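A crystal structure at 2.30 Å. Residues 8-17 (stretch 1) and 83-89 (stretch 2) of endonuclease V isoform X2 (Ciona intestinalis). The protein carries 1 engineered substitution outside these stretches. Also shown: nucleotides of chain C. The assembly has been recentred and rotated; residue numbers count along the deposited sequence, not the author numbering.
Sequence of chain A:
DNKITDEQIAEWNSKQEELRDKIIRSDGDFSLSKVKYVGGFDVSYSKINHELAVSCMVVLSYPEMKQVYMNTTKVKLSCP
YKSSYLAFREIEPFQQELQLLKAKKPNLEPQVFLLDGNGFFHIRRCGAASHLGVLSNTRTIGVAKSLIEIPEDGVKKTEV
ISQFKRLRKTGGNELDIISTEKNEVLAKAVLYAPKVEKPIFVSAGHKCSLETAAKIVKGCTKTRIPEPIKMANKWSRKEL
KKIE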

# COMPACT_ATOMS: atom_id res chain seq x y z
N GLN A 8 28.69 6.10 20.76
CA GLN A 8 27.65 6.99 20.26
C GLN A 8 26.39 6.88 21.09
O GLN A 8 25.73 7.90 21.36
CB GLN A 8 27.36 6.68 18.79
CG GLN A 8 26.40 7.67 18.15
CD GLN A 8 26.97 9.07 18.08
OE1 GLN A 8 27.90 9.34 17.33
NE2 GLN A 8 26.41 9.98 18.89
N ILE A 9 26.03 5.67 21.51
CA ILE A 9 24.89 5.49 22.40
C ILE A 9 25.13 6.22 23.72
O ILE A 9 24.22 6.86 24.26
CB ILE A 9 24.61 3.99 22.64
CG1 ILE A 9 24.24 3.27 21.34
CG2 ILE A 9 23.53 3.80 23.69
CD1 ILE A 9 22.85 3.54 20.86
N ALA A 10 26.35 6.13 24.25
CA ALA A 10 26.66 6.84 25.49
C ALA A 10 26.49 8.35 25.32
O ALA A 10 25.87 9.02 26.15
CB ALA A 10 28.08 6.50 25.94
N GLU A 11 27.04 8.90 24.22
CA GLU A 11 26.90 10.33 23.94
C GLU A 11 25.44 10.74 23.80
O GLU A 11 25.02 11.77 24.34
CB GLU A 11 27.67 10.66 22.66
CG GLU A 11 27.70 12.13 22.31
CD GLU A 11 28.40 12.40 20.98
OE1 GLU A 11 29.54 11.93 20.79
OE2 GLU A 11 27.78 13.05 20.12
N TRP A 12 24.65 9.94 23.08
CA TRP A 12 23.23 10.23 22.90
C TRP A 12 22.50 10.23 24.24
O TRP A 12 21.69 11.13 24.52
CB TRP A 12 22.62 9.21 21.94
CG TRP A 12 22.93 9.45 20.50
CD1 TRP A 12 23.40 10.60 19.94
CD2 TRP A 12 22.82 8.51 19.42
NE1 TRP A 12 23.56 10.45 18.59
CE2 TRP A 12 23.21 9.17 18.24
CE3 TRP A 12 22.41 7.17 19.35
CZ2 TRP A 12 23.21 8.54 17.00
CZ3 TRP A 12 22.41 6.55 18.11
CH2 TRP A 12 22.81 7.24 16.95
N ASN A 13 22.78 9.23 25.08
CA ASN A 13 22.19 9.19 26.41
C ASN A 13 22.55 10.45 27.20
O ASN A 13 21.69 11.02 27.89
CB ASN A 13 22.67 7.95 27.16
CG ASN A 13 22.08 6.66 26.59
OD1 ASN A 13 21.13 6.69 25.79
ND2 ASN A 13 22.64 5.53 26.99
N SER A 14 23.80 10.90 27.10
CA SER A 14 24.21 12.09 27.84
C SER A 14 23.46 13.33 27.37
O SER A 14 22.92 14.09 28.18
CB SER A 14 25.72 12.27 27.71
OG SER A 14 26.10 13.55 28.18
N LYS A 15 23.42 13.55 26.05
CA LYS A 15 22.68 14.70 25.52
C LYS A 15 21.22 14.67 25.96
O LYS A 15 20.65 15.70 26.34
CB LYS A 15 22.76 14.73 23.99
CG LYS A 15 24.12 15.05 23.40
CD LYS A 15 24.29 14.30 22.08
CE LYS A 15 25.21 15.00 21.09
NZ LYS A 15 25.31 14.22 19.82
N GLN A 16 20.61 13.48 25.93
CA GLN A 16 19.23 13.37 26.36
C GLN A 16 19.08 13.72 27.83
O GLN A 16 18.15 14.45 28.22
CB GLN A 16 18.71 11.96 26.07
CG GLN A 16 18.49 11.70 24.59
CD GLN A 16 18.04 10.29 24.28
OE1 GLN A 16 18.17 9.39 25.11
NE2 GLN A 16 17.52 10.08 23.07
N GLU A 17 20.01 13.27 28.67
CA GLU A 17 19.93 13.59 30.09
C GLU A 17 20.05 15.09 30.33
O GLU A 17 19.38 15.63 31.22
CB GLU A 17 21.01 12.85 30.88
CG GLU A 17 20.79 11.35 31.01
CD GLU A 17 19.60 10.98 31.91
OE1 GLU A 17 19.06 11.87 32.60
OE2 GLU A 17 19.23 9.79 31.93
N SER A 83 15.38 2.63 18.21
CA SER A 83 14.37 3.08 19.15
C SER A 83 15.04 3.74 20.35
O SER A 83 16.10 3.30 20.81
CB SER A 83 13.47 1.93 19.60
OG SER A 83 14.22 0.94 20.28
N SER A 84 14.42 4.82 20.83
CA SER A 84 14.88 5.74 21.87
C SER A 84 15.87 6.77 21.32
O SER A 84 16.26 7.67 22.09
CB SER A 84 15.51 5.04 23.08
OG SER A 84 14.55 4.25 23.76
N TYR A 85 16.24 6.72 20.04
CA TYR A 85 17.22 7.63 19.46
C TYR A 85 16.77 8.21 18.12
O TYR A 85 17.60 8.61 17.30
CB TYR A 85 18.58 6.94 19.31
CG TYR A 85 19.07 6.37 20.62
CD1 TYR A 85 19.72 7.18 21.54
CD2 TYR A 85 18.87 5.03 20.94
CE1 TYR A 85 20.16 6.66 22.75
CE2 TYR A 85 19.31 4.50 22.14
CZ TYR A 85 19.95 5.32 23.05
OH TYR A 85 20.39 4.81 24.24
N LEU A 86 15.45 8.27 17.89
CA LEU A 86 14.90 8.79 16.64
C LEU A 86 15.32 10.24 16.41
O LEU A 86 15.51 10.67 15.25
CB LEU A 86 13.38 8.66 16.67
CG LEU A 86 12.54 9.21 15.51
CD1 LEU A 86 12.92 8.52 14.20
CD2 LEU A 86 11.05 9.06 15.80
N ALA A 87 15.46 11.00 17.50
CA ALA A 87 15.75 12.42 17.40
C ALA A 87 17.04 12.67 16.64
O ALA A 87 17.10 13.55 15.78
CB ALA A 87 15.83 13.04 18.80
N PHE A 88 18.09 11.91 16.95
CA PHE A 88 19.36 12.15 16.29
C PHE A 88 19.29 11.79 14.81
O PHE A 88 20.10 12.30 14.02
CB PHE A 88 20.46 11.37 17.01
CG PHE A 88 20.54 11.70 18.48
CD1 PHE A 88 21.21 12.84 18.90
CD2 PHE A 88 19.92 10.90 19.43
CE1 PHE A 88 21.28 13.17 20.25
CE2 PHE A 88 19.98 11.23 20.78
CZ PHE A 88 20.66 12.36 21.18
N ARG A 89 18.29 11.01 14.42
CA ARG A 89 18.04 10.68 13.02
C ARG A 89 17.31 11.79 12.28
O ARG A 89 17.49 11.93 11.07
CB ARG A 89 17.24 9.38 12.94
CG ARG A 89 16.84 8.94 11.54
CD ARG A 89 16.51 7.47 11.56
NE ARG A 89 15.77 7.02 10.38
CZ ARG A 89 16.34 6.51 9.30
NH1 ARG A 89 17.66 6.40 9.23
NH2 ARG A 89 15.58 6.12 8.28
P DI C 5 9.45 0.63 18.39
OP1 DI C 5 8.42 -0.39 17.99
OP2 DI C 5 10.64 0.62 17.46
O5' DI C 5 8.78 2.12 18.52
C5' DI C 5 7.42 2.26 18.89
C4' DI C 5 6.96 3.67 18.58
O4' DI C 5 7.82 4.69 19.50
C3' DI C 5 7.17 4.00 17.32
O3' DI C 5 6.05 4.85 16.78
C2' DI C 5 8.46 4.85 17.30
C1' DI C 5 8.49 5.49 18.70
N9 DI C 5 9.90 5.60 19.13
C8 DI C 5 10.95 4.79 19.29
N7 DI C 5 11.98 5.56 19.70
C5 DI C 5 11.56 6.81 19.78
C6 DI C 5 12.28 8.11 20.18
O6 DI C 5 13.42 8.11 20.49
N1 DI C 5 11.56 9.33 20.16
C2 DI C 5 10.18 9.36 19.77
N3 DI C 5 9.51 8.12 19.39
C4 DI C 5 10.26 6.84 19.41

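The loop that holds the deoxyinosine base is braced by a helix on its far side: Gln16 bonds to Ser84, and the helix packs against Tyr85 and, just beyond the loop, Phe88. Ser84 N donates to N7 of DI5 at 2.8 Å, and Leu86 N donates to O6 of DI5 at 3.3 Å. On the helix side, Gln16 NE2 donates to Ser84 O at 2.9 Å, with a nearly straight N-H...O angle of 165°. Ser84 therefore gives its backbone N to the base and its backbone O to the helix. The long amide side chain of Gln16 suits this reach, and its OE1 is hydrogen-bonded elsewhere in the structure.

Trp12 is buried, points toward the second stretch and is the most covered residue of the first. Its five-membered ring stacks face-to-face on the Phe88 ring. The centroids are 3.6 Å apart and the planes differ by 15°. Trp12 NE1 comes within 3.3 Å of Phe88 CG, over the face of the Phe88 ring. The six-membered ring of Trp12 meets Tyr85 obliquely, with Trp12 CE3 at 3.5 Å from Tyr85 CD1. A large two-ring side chain can thus touch both aromatics at once.

Tyr85 is buried and points toward the helix. Its OH donates to Asn13 OD1, a short hydrogen bond of 2.5 Å. Asn13 provides a polar acceptor near the plane of the ring, so the phenol is satisfied. Ile9 CD1 lies 4.2 Å from the centroid of the Tyr85 ring, over one face, in a CH-pi contact; the apolar pair Ile9 CD1 to Tyr85 CE2 is 3.9 Å apart.

Phe88 is partly exposed. Gln16 NE2 sits at its ring edge, 3.6 Å from Phe88 CE2. The aliphatic part of Lys15 packs against the same ring, with Lys15 CD 3.7 Å from Phe88 CE1. Lys15 NZ continues to a salt bridge with Glu11 OE2 at 2.7 Å. The contact buries 414 Å² in total.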